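Local structure of alpha-galactosidase 1 (Saccharomyces cerevisiae, 3LRK) at residues Met32-Trp37 with Leu290-Asn295; Ser107-Met112 with Arg142-Lys147; Leu146-Cys151 with His165-Met170; Met285-Leu290 with Ile313-Asp318. The protein hydrolyses terminal, non-reducing alpha-D-galactose residues in alpha-D-galactosides such as galactose oligosaccharides, galactomannans and galactolipids. The protein carries 1 engineered substitution. All coordinates share one frame; numbering follows the deposited sequence.

Contact 1. Residues Met32-Trp37 with Leu290-Asn295; sequences MGWDNW and LIIGAN
Met32, Gly33 and Trp34 pair in parallel with Leu290, Ile291 and Ile292, the two short strand axes 4.2 Å apart at closest approach and inclined at 34°. Gly33 uses both its polar backbone atoms: its N donates to Leu290 O, and its O accepts from Ile292 N at 2.7 Å. Asp35 N continues the pattern with a longer bond to Ile292 O. The Trp34 side chain works past the end of the pairing. Its CG is anti to the backbone N (chi1 170°), and the indole edge turns to the chain after Ile292. NE1 donates to Ala294 O at 2.8 Å, with the oxygen in the ring plane. NE1 sits nearly on the C=O axis of Ala294, though the N-H bond is bent (145°). Beside it, Trp34 CD1 lies 3.7 Å from Ile292 CG2. An alanine in place of Trp34 would probably leave Ala294 O without this N-H and open a gap between Ile292 and helix 46-58, on which the indole also packs. Met32 and Leu290 run side by side on the same sheet face as Trp34, with Met32 CG 4.1 Å from Leu290 CB. From the other face, Ile291 CG2 touches Asp35 CB at 3.9 Å. A water bridges Asp35 O and Gly293 O. Asp35 OD1 takes the N-H of Trp37, a cap on the turn into the next helix. The carboxylate lies beside the substrate-binding residues Asp72 and Lys147. This pairing of the first and last strands closes the TIM barrel, with Asp35 at the catalytic end.

Contact 2. Residues Ser107-Met112 with Arg142-Lys147; sequences SFLFGM and RVDYLK
Asp144 and Phe110 hold the start of this parallel strand pair by two bonds. Asp144 N donates to Phe110 O at 2.7 Å, and the carboxylate returns to Phe110 N. From CB outward, the Asp144 side chain stays close to strand 109-115. CB lies 3.6 Å from Phe110 O. CG is anti to its own carbonyl carbon (chi1 -50°) and comes to 3.7 Å from Leu109 CD2. At the tip, OD2 accepts from Phe110 N at 2.8 Å through its anti lone pair, in a nearly straight bond of 173°. OD2 also bonds His104, and OD1 forms a salt bridge with Arg179, so the carboxylate is gripped by several donors. The segments belong to a beta-alpha-beta unit of the TIM barrel: strand 109-115, helix 131-140, strand 145-149. Further along, Met112 N donates to Tyr145 O, and Lys147 N donates to Met112 O at 2.9 Å. Val143 packs on the side of helix 131-140, where it touches Phe138. Its CG2 meets Met112 SD at 3.5 Å. The same CG2 lies obliquely by the Phe110 ring, 3.9 Å from Phe110 CD2. Leu146 CD1 rests against Met112 O at 3.6 Å. The extended Lys147 chain leads away to Asp72, its salt-bridge partner in the substrate site.

Contact 3. Residues Leu146-Cys151 with His165-Met170; sequences LKYDNC and HRYKAM
Tyr148 and Met170 form the dense middle of this strand-helix contact. Met170 CG sits over one face of the Tyr148 ring, 3.8 Å from its centroid, in a CH-pi contact. Met170 CB lies 3.3 Å from Tyr148 CE2. The methionine chain is bent at chi2 (57°) and chi3 (85°), which folds it along the ring and brings its CE near Tyr148 OH. The sulfur makes a looser, oblique Met-aromatic contact. Leu146 CD2 reaches Met170 CG at 3.8 Å. Tyr167 stands with its ring plane perpendicular to that of Tyr148, and the two CD2 atoms are 3.6 Å apart.

The polar bonds gather toward the C-terminal end of the strand, and they too are buried. Tyr167 OH donates to Asp149 O at 2.7 Å, from above the carbonyl plane. Arg166 NH1 donates to Asn150 OD1 at 2.8 Å, with amide and guanidinium nearly coplanar; NH2 adds a weak bond to the same oxygen. Beyond the segments, Arg166 NH1 also reaches Ala116 O, and Asn150 ND2 bonds Gln190. The looser side is at Tyr148 OH, where one water sits in the ring plane, accepts from the hydroxyl and donates to Arg166 O.

Asn150 N bonds Asp149 OD1, the nucleophile's carboxylate, while Tyr113 holds OD2. The arrangement is that of a TIM barrel, where helix 160-177 backs strand 145-149 and the strand's C-terminal end carries the catalytic aspartate.

Contact 4. Residues Met285-Leu290 with Ile313-Asp318; sequences MVKSPL and IAINQD
Lys287 and Asn316 supply the two hydrogen bonds between these segments, each to a backbone carbonyl. Lys287 NZ donates to Ile315 O at 2.7 Å. Asp318 N reaches the same oxygen from the opposite face of the carbonyl plane. Asn316 CG is anti to the backbone N (chi1 -176°), which sends the amide across to the loop, where ND2 donates to Ser288 O at 2.8 Å. ND2 also bonds Ala284 O, and OD1 takes the amide of Gln317. An alanine in place of Asn316 would probably leave Ser288 O without this donor and the Gln317 amide with one acceptor fewer, Pro30 O remaining.

The charges meet through solvent. Lys287 NZ and Asp318 OD2 are 4.6 Å apart, too far for a salt bridge, and one water links them. OD2 also accepts from Asp351 N.

Van der Waals packing fills in around the bonds. Leu290 meets the Asn316 amide tip to tip, with Leu290 CD1 3.5 Å from Asn316 CG. Ile315 CG2 lies 4.0 Å from Met285 CA.

Lys287, with positive phi, ends helix 273-285 in a Schellman motif. The contact joins the turn before strand 290-292 to the C-terminal end of helix 310-316, with Lys287 also touching Trp258 of strand 258-260.

How the contacts relate
All four contacts lie in the TIM-barrel part of the chain. Contacts 1 and 2 are strand pairings in the same parallel sheet, with centres about 13 Å apart. Contact 2 shares Leu146 and Lys147 with contact 3, which carries strand 145-149 on to its covering helix. Contact 4 shares Leu290 with contact 1 and packs helix 310-316 beside it; Met32 touches Ile313. Along the chain, contacts 2 and 3 fall between the two segments of contact 1; those of contacts 1 and 4 alternate, meeting at Leu290. Contacts 3 and 4 are farthest apart, about 24 Å between centres. Lys147 and the nucleophile Asp149 bring contacts 2 and 3 to the active site, and Asp35 of contact 1 lies beside Lys147.

Contact 1. Residues Met32-Trp37 with Leu290-Asn295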
# COMPACT_ATOMS: atom_id res chain seq x y z
N MET A 32 24.87 -20.40 13.56
CA MET A 32 24.85 -21.66 12.83
C MET A 32 24.35 -22.74 13.78
O MET A 32 24.65 -22.71 14.97
CB MET A 32 26.25 -22.04 12.33
CG MET A 32 26.85 -21.11 11.29
SD MET A 32 28.64 -21.38 11.08
CE MET A 32 28.61 -22.97 10.25
N GLY A 33 23.61 -23.70 13.24
CA GLY A 33 23.09 -24.78 14.05
C GLY A 33 22.13 -25.68 13.32
O GLY A 33 22.28 -25.93 12.13
N TRP A 34 21.12 -26.16 14.04
CA TRP A 34 20.14 -27.09 13.51
C TRP A 34 18.82 -26.92 14.26
O TRP A 34 18.80 -26.62 15.45
CB TRP A 34 20.68 -28.53 13.67
CG TRP A 34 19.68 -29.64 13.38
CD1 TRP A 34 19.43 -30.22 12.17
CD2 TRP A 34 18.85 -30.32 14.33
NE1 TRP A 34 18.48 -31.20 12.30
CE2 TRP A 34 18.10 -31.29 13.62
CE3 TRP A 34 18.65 -30.20 15.72
CZ2 TRP A 34 17.18 -32.13 14.24
CZ3 TRP A 34 17.72 -31.04 16.34
CH2 TRP A 34 17.00 -32.00 15.59
N ASP A 35 17.72 -27.13 13.53
CA ASP A 35 16.37 -27.05 14.09
C ASP A 35 15.63 -28.32 13.63
O ASP A 35 15.74 -28.73 12.48
CB ASP A 35 15.68 -25.76 13.59
CG ASP A 35 14.28 -25.55 14.17
OD1 ASP A 35 13.43 -26.47 14.07
OD2 ASP A 35 14.02 -24.43 14.69
N ASN A 36 14.88 -28.92 14.54
CA ASN A 36 14.22 -30.22 14.30
C ASN A 36 12.95 -30.17 13.44
O ASN A 36 12.43 -31.22 13.05
CB ASN A 36 13.86 -30.87 15.63
CG ASN A 36 12.78 -30.11 16.38
OD1 ASN A 36 11.57 -30.32 16.16
ND2 ASN A 36 13.20 -29.23 17.26
N TRP A 37 12.45 -28.97 13.15
CA TRP A 37 11.12 -28.84 12.56
C TRP A 37 10.96 -29.52 11.19
O TRP A 37 10.10 -30.41 11.04
CB TRP A 37 10.65 -27.38 12.48
CG TRP A 37 9.22 -27.34 12.04
CD1 TRP A 37 8.75 -27.04 10.80
CD2 TRP A 37 8.08 -27.70 12.84
NE1 TRP A 37 7.37 -27.16 10.78
CE2 TRP A 37 6.94 -27.57 12.01
CE3 TRP A 37 7.92 -28.11 14.17
CZ2 TRP A 37 5.65 -27.83 12.48
CZ3 TRP A 37 6.62 -28.37 14.63
CH2 TRP A 37 5.51 -28.23 13.79
N LEU A 290 22.84 -19.86 9.25
CA LEU A 290 22.97 -21.13 8.54
C LEU A 290 22.55 -22.22 9.51
O LEU A 290 23.35 -22.71 10.29
CB LEU A 290 24.41 -21.35 8.04
CG LEU A 290 25.05 -20.33 7.09
CD1 LEU A 290 26.50 -20.76 6.79
CD2 LEU A 290 24.25 -20.12 5.79
N ILE A 291 21.26 -22.54 9.46
CA ILE A 291 20.66 -23.51 10.34
C ILE A 291 20.26 -24.72 9.48
O ILE A 291 19.46 -24.60 8.54
CB ILE A 291 19.48 -22.90 11.16
CG1 ILE A 291 20.02 -21.87 12.17
CG2 ILE A 291 18.67 -23.98 11.89
CD1 ILE A 291 18.98 -20.87 12.69
N ILE A 292 20.86 -25.86 9.79
CA ILE A 292 20.60 -27.11 9.09
C ILE A 292 19.13 -27.48 9.27
O ILE A 292 18.65 -27.57 10.40
CB ILE A 292 21.50 -28.27 9.63
CG1 ILE A 292 22.99 -27.92 9.44
CG2 ILE A 292 21.14 -29.60 8.95
CD1 ILE A 292 23.94 -28.84 10.19
N GLY A 293 18.42 -27.68 8.16
CA GLY A 293 17.01 -28.11 8.19
C GLY A 293 16.85 -29.61 7.96
O GLY A 293 15.77 -30.18 8.20
N ALA A 294 17.92 -30.26 7.51
CA ALA A 294 17.94 -31.69 7.23
C ALA A 294 17.87 -32.56 8.50
O ALA A 294 18.11 -32.08 9.62
CB ALA A 294 19.17 -32.04 6.42
N ASN A 295 17.49 -33.82 8.32
CA ASN A 295 17.65 -34.84 9.36
C ASN A 295 19.08 -35.35 9.23
O ASN A 295 19.42 -35.99 8.23
CB ASN A 295 16.66 -35.99 9.16
CG ASN A 295 16.83 -37.13 10.18
OD1 ASN A 295 17.71 -37.09 11.04
ND2 ASN A 295 15.96 -38.13 10.10
O HOH W 1 14.97 -30.81 10.69

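Contact 2. Residues Ser107-Met112 with Arg142-Lys147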
# COMPACT_ATOMS: atom_id res chain seq x y z
N SER A 107 29.75 -29.18 24.37
CA SER A 107 30.13 -27.89 23.76
C SER A 107 29.10 -27.39 22.74
O SER A 107 29.45 -26.71 21.77
CB SER A 107 31.53 -27.95 23.13
OG SER A 107 32.50 -28.25 24.12
N PHE A 108 27.84 -27.76 22.96
CA PHE A 108 26.73 -27.22 22.18
C PHE A 108 26.06 -26.07 22.94
O PHE A 108 26.22 -25.93 24.15
CB PHE A 108 25.68 -28.30 21.90
CG PHE A 108 26.01 -29.20 20.74
CD1 PHE A 108 26.33 -30.55 20.96
CD2 PHE A 108 25.98 -28.73 19.44
CE1 PHE A 108 26.63 -31.40 19.90
CE2 PHE A 108 26.28 -29.56 18.37
CZ PHE A 108 26.60 -30.91 18.60
N LEU A 109 25.28 -25.27 22.21
CA LEU A 109 24.39 -24.30 22.80
C LEU A 109 22.94 -24.73 22.55
O LEU A 109 22.66 -25.39 21.54
CB LEU A 109 24.68 -22.89 22.24
CG LEU A 109 26.05 -22.31 22.65
CD1 LEU A 109 26.27 -20.92 22.01
CD2 LEU A 109 26.17 -22.24 24.20
N PHE A 110 22.04 -24.38 23.46
CA PHE A 110 20.66 -24.88 23.45
C PHE A 110 19.67 -23.77 23.07
O PHE A 110 19.65 -22.71 23.71
CB PHE A 110 20.32 -25.46 24.83
CG PHE A 110 18.93 -26.07 24.95
CD1 PHE A 110 18.33 -26.74 23.88
CD2 PHE A 110 18.24 -25.99 26.15
CE1 PHE A 110 17.06 -27.30 24.00
CE2 PHE A 110 16.96 -26.56 26.29
CZ PHE A 110 16.38 -27.22 25.20
N GLY A 111 18.89 -24.01 22.03
CA GLY A 111 17.84 -23.10 21.60
C GLY A 111 16.46 -23.66 21.89
O GLY A 111 16.24 -24.88 21.83
N MET A 112 15.54 -22.77 22.25
CA MET A 112 14.13 -23.13 22.47
C MET A 112 13.21 -22.19 21.69
O MET A 112 13.68 -21.29 21.00
CB MET A 112 13.79 -23.16 23.97
CG MET A 112 14.20 -24.48 24.63
SD MET A 112 13.53 -24.79 26.26
CE MET A 112 11.85 -25.24 25.86
N ARG A 142 18.38 -22.87 31.45
CA ARG A 142 19.75 -22.72 30.91
C ARG A 142 19.81 -22.71 29.38
O ARG A 142 20.75 -23.20 28.76
CB ARG A 142 20.70 -23.76 31.55
CG ARG A 142 20.73 -23.60 33.07
CD ARG A 142 21.57 -24.65 33.77
NE ARG A 142 20.94 -25.98 33.84
CZ ARG A 142 19.97 -26.32 34.68
NH1 ARG A 142 19.43 -25.43 35.51
NH2 ARG A 142 19.52 -27.57 34.71
N VAL A 143 18.78 -22.10 28.80
CA VAL A 143 18.63 -21.91 27.37
C VAL A 143 19.54 -20.76 26.89
O VAL A 143 19.73 -19.79 27.60
CB VAL A 143 17.13 -21.59 27.06
CG1 VAL A 143 16.92 -21.12 25.62
CG2 VAL A 143 16.26 -22.82 27.37
N ASP A 144 20.10 -20.89 25.68
CA ASP A 144 21.06 -19.91 25.13
C ASP A 144 20.56 -19.12 23.93
O ASP A 144 21.26 -18.22 23.45
CB ASP A 144 22.36 -20.62 24.72
CG ASP A 144 22.90 -21.52 25.81
OD1 ASP A 144 23.23 -21.02 26.91
OD2 ASP A 144 22.96 -22.74 25.56
N TYR A 145 19.36 -19.47 23.45
CA TYR A 145 18.84 -18.99 22.17
C TYR A 145 17.32 -19.14 22.19
O TYR A 145 16.80 -20.17 22.64
CB TYR A 145 19.46 -19.84 21.06
CG TYR A 145 19.09 -19.57 19.60
CD1 TYR A 145 17.83 -19.90 19.09
CD2 TYR A 145 20.04 -19.05 18.72
CE1 TYR A 145 17.53 -19.69 17.73
CE2 TYR A 145 19.76 -18.85 17.39
CZ TYR A 145 18.50 -19.16 16.89
OH TYR A 145 18.23 -18.95 15.55
N LEU A 146 16.61 -18.12 21.71
CA LEU A 146 15.15 -18.21 21.59
C LEU A 146 14.70 -17.86 20.19
O LEU A 146 14.98 -16.75 19.70
CB LEU A 146 14.44 -17.30 22.61
CG LEU A 146 12.90 -17.30 22.61
CD1 LEU A 146 12.32 -18.66 22.99
CD2 LEU A 146 12.36 -16.20 23.54
N LYS A 147 14.01 -18.78 19.53
CA LYS A 147 13.31 -18.48 18.28
C LYS A 147 11.88 -18.04 18.64
O LYS A 147 11.16 -18.75 19.35
CB LYS A 147 13.34 -19.69 17.35
CG LYS A 147 12.40 -19.59 16.16
CD LYS A 147 12.41 -20.83 15.30
CE LYS A 147 11.30 -20.74 14.26
NZ LYS A 147 11.40 -21.81 13.23

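Contact 3. Residues Leu146-Cys151 with His165-Met170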
# COMPACT_ATOMS: atom_id res chain seq x y z
N LEU A 146 16.61 -18.12 21.71
CA LEU A 146 15.15 -18.21 21.59
C LEU A 146 14.70 -17.86 20.19
O LEU A 146 14.98 -16.75 19.70
CB LEU A 146 14.44 -17.30 22.61
CG LEU A 146 12.90 -17.30 22.61
CD1 LEU A 146 12.32 -18.66 22.99
CD2 LEU A 146 12.36 -16.20 23.54
N LYS A 147 14.01 -18.78 19.53
CA LYS A 147 13.31 -18.48 18.28
C LYS A 147 11.88 -18.04 18.64
O LYS A 147 11.16 -18.75 19.35
CB LYS A 147 13.34 -19.69 17.35
CG LYS A 147 12.40 -19.59 16.16
CD LYS A 147 12.41 -20.83 15.30
CE LYS A 147 11.30 -20.74 14.26
NZ LYS A 147 11.40 -21.81 13.23
N TYR A 148 11.47 -16.86 18.17
CA TYR A 148 10.28 -16.23 18.74
C TYR A 148 9.29 -15.85 17.64
O TYR A 148 9.46 -14.86 16.94
CB TYR A 148 10.68 -15.04 19.65
CG TYR A 148 9.63 -14.57 20.63
CD1 TYR A 148 8.98 -15.48 21.49
CD2 TYR A 148 9.30 -13.22 20.74
CE1 TYR A 148 8.02 -15.05 22.40
CE2 TYR A 148 8.36 -12.78 21.64
CZ TYR A 148 7.71 -13.69 22.47
OH TYR A 148 6.76 -13.25 23.36
N ASP A 149 8.25 -16.67 17.54
CA ASP A 149 7.35 -16.71 16.39
C ASP A 149 6.31 -15.59 16.40
O ASP A 149 6.37 -14.70 17.25
CB ASP A 149 6.65 -18.08 16.32
CG ASP A 149 6.50 -18.60 14.89
OD1 ASP A 149 6.16 -17.81 13.98
OD2 ASP A 149 6.73 -19.80 14.68
N ASN A 150 5.36 -15.65 15.46
CA ASN A 150 4.39 -14.56 15.21
C ASN A 150 2.98 -15.08 14.97
O ASN A 150 2.12 -14.35 14.43
CB ASN A 150 4.86 -13.71 14.02
CG ASN A 150 4.08 -12.41 13.87
OD1 ASN A 150 3.74 -11.76 14.85
ND2 ASN A 150 3.84 -12.01 12.63
N CYS A 151 2.73 -16.32 15.35
CA CYS A 151 1.37 -16.87 15.31
C CYS A 151 0.50 -16.37 16.44
O CYS A 151 0.97 -16.17 17.55
CB CYS A 151 1.43 -18.40 15.33
SG CYS A 151 1.91 -19.04 13.72
N HIS A 165 7.14 -3.03 19.57
CA HIS A 165 6.91 -3.08 21.02
C HIS A 165 6.60 -4.50 21.53
O HIS A 165 7.05 -4.87 22.61
CB HIS A 165 5.87 -2.05 21.45
CG HIS A 165 6.43 -0.66 21.55
ND1 HIS A 165 7.42 -0.32 22.45
CD2 HIS A 165 6.18 0.47 20.84
CE1 HIS A 165 7.73 0.96 22.31
NE2 HIS A 165 7.00 1.45 21.33
N ARG A 166 5.91 -5.29 20.72
CA ARG A 166 5.62 -6.70 21.07
C ARG A 166 6.91 -7.54 21.14
O ARG A 166 7.10 -8.33 22.09
CB ARG A 166 4.63 -7.32 20.07
CG ARG A 166 4.26 -8.82 20.33
CD ARG A 166 2.92 -9.22 19.69
NE ARG A 166 2.89 -8.82 18.28
CZ ARG A 166 3.37 -9.53 17.27
NH1 ARG A 166 3.87 -10.76 17.47
NH2 ARG A 166 3.33 -9.01 16.05
N TYR A 167 7.79 -7.37 20.16
CA TYR A 167 9.08 -8.07 20.16
C TYR A 167 10.08 -7.53 21.19
O TYR A 167 10.84 -8.32 21.78
CB TYR A 167 9.66 -8.18 18.74
CG TYR A 167 8.89 -9.23 17.99
CD1 TYR A 167 7.92 -8.89 17.04
CD2 TYR A 167 9.05 -10.59 18.31
CE1 TYR A 167 7.17 -9.88 16.39
CE2 TYR A 167 8.32 -11.56 17.68
CZ TYR A 167 7.38 -11.22 16.73
OH TYR A 167 6.67 -12.22 16.12
N LYS A 168 10.03 -6.22 21.43
CA LYS A 168 10.78 -5.60 22.53
C LYS A 168 10.38 -6.10 23.91
O LYS A 168 11.24 -6.24 24.78
CB LYS A 168 10.69 -4.05 22.49
CG LYS A 168 11.58 -3.36 23.53
CD LYS A 168 11.68 -1.87 23.31
CE LYS A 168 12.65 -1.23 24.30
NZ LYS A 168 12.04 -1.12 25.67
N ALA A 169 9.09 -6.37 24.12
CA ALA A 169 8.62 -6.94 25.38
C ALA A 169 9.40 -8.21 25.76
O ALA A 169 9.80 -8.36 26.92
CB ALA A 169 7.09 -7.20 25.36
N MET A 170 9.62 -9.11 24.81
CA MET A 170 10.40 -10.33 25.10
C MET A 170 11.92 -10.07 25.17
O MET A 170 12.61 -10.67 25.98
CB MET A 170 10.08 -11.47 24.13
CG MET A 170 10.88 -12.76 24.38
SD MET A 170 10.67 -13.41 26.04
CE MET A 170 9.17 -14.38 25.82
O HOH W 2 5.86 -10.77 23.12

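Contact 4. Residues Met285-Leu290 with Ile313-Asp318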
# COMPACT_ATOMS: atom_id res chain seq x y z
N MET A 285 26.29 -15.94 1.52
CA MET A 285 26.73 -14.67 0.94
C MET A 285 25.96 -13.44 1.44
O MET A 285 26.52 -12.34 1.51
CB MET A 285 26.63 -14.76 -0.57
CG MET A 285 27.55 -13.81 -1.31
SD MET A 285 27.01 -13.64 -3.01
CE MET A 285 25.34 -13.09 -2.70
N VAL A 286 24.68 -13.63 1.75
CA VAL A 286 23.86 -12.54 2.31
C VAL A 286 23.92 -12.50 3.84
O VAL A 286 23.21 -11.71 4.47
CB VAL A 286 22.39 -12.57 1.80
CG1 VAL A 286 22.35 -12.51 0.28
CG2 VAL A 286 21.64 -13.81 2.30
N LYS A 287 24.78 -13.34 4.43
CA LYS A 287 24.93 -13.41 5.89
C LYS A 287 23.61 -13.76 6.60
O LYS A 287 23.27 -13.21 7.65
CB LYS A 287 25.55 -12.12 6.44
CG LYS A 287 27.08 -12.13 6.56
CD LYS A 287 27.84 -12.20 5.23
CE LYS A 287 29.25 -11.65 5.42
NZ LYS A 287 30.15 -11.98 4.29
N SER A 288 22.87 -14.69 6.01
CA SER A 288 21.77 -15.33 6.70
C SER A 288 22.35 -16.28 7.75
O SER A 288 23.47 -16.80 7.56
CB SER A 288 20.90 -16.13 5.72
OG SER A 288 19.88 -16.85 6.41
N PRO A 289 21.63 -16.49 8.87
CA PRO A 289 21.89 -17.67 9.70
C PRO A 289 21.99 -18.92 8.83
O PRO A 289 21.34 -19.03 7.78
CB PRO A 289 20.65 -17.75 10.59
CG PRO A 289 20.20 -16.33 10.73
CD PRO A 289 20.55 -15.65 9.43
N LEU A 290 22.84 -19.86 9.25
CA LEU A 290 22.97 -21.13 8.54
C LEU A 290 22.55 -22.22 9.51
O LEU A 290 23.35 -22.71 10.29
CB LEU A 290 24.41 -21.35 8.04
CG LEU A 290 25.05 -20.33 7.09
CD1 LEU A 290 26.50 -20.76 6.79
CD2 LEU A 290 24.25 -20.12 5.79
N ILE A 313 31.28 -21.36 4.25
CA ILE A 313 31.03 -20.94 5.64
C ILE A 313 31.91 -19.74 6.05
O ILE A 313 31.45 -18.83 6.76
CB ILE A 313 31.21 -22.12 6.64
CG1 ILE A 313 30.24 -23.26 6.31
CG2 ILE A 313 31.03 -21.65 8.10
CD1 ILE A 313 30.53 -24.57 7.08
N ALA A 314 33.15 -19.74 5.58
CA ALA A 314 34.07 -18.64 5.87
C ALA A 314 33.56 -17.29 5.32
O ALA A 314 33.79 -16.25 5.94
CB ALA A 314 35.46 -18.95 5.33
N ILE A 315 32.86 -17.32 4.19
CA ILE A 315 32.17 -16.15 3.64
C ILE A 315 31.10 -15.66 4.62
O ILE A 315 31.06 -14.47 4.95
CB ILE A 315 31.50 -16.43 2.26
CG1 ILE A 315 32.54 -16.82 1.20
CG2 ILE A 315 30.64 -15.22 1.78
CD1 ILE A 315 33.67 -15.79 0.99
N ASN A 316 30.26 -16.59 5.08
CA ASN A 316 29.16 -16.30 5.99
C ASN A 316 29.66 -15.79 7.33
O ASN A 316 29.02 -14.96 7.96
CB ASN A 316 28.31 -17.55 6.22
CG ASN A 316 27.10 -17.29 7.10
OD1 ASN A 316 27.09 -17.64 8.27
ND2 ASN A 316 26.08 -16.64 6.54
N GLN A 317 30.83 -16.28 7.73
CA GLN A 317 31.41 -15.98 9.03
C GLN A 317 32.54 -14.96 8.94
O GLN A 317 33.36 -14.85 9.85
CB GLN A 317 31.90 -17.28 9.69
CG GLN A 317 30.78 -18.28 10.00
CD GLN A 317 29.84 -17.79 11.08
OE1 GLN A 317 30.26 -17.51 12.21
NE2 GLN A 317 28.55 -17.69 10.75
N ASP A 318 32.57 -14.21 7.84
CA ASP A 318 33.52 -13.11 7.69
C ASP A 318 33.41 -12.16 8.89
O ASP A 318 32.30 -11.81 9.31
CB ASP A 318 33.25 -12.33 6.40
CG ASP A 318 34.39 -11.40 6.02
OD1 ASP A 318 35.56 -11.84 6.09
OD2 ASP A 318 34.13 -10.23 5.66
O HOH W 3 31.78 -9.67 4.40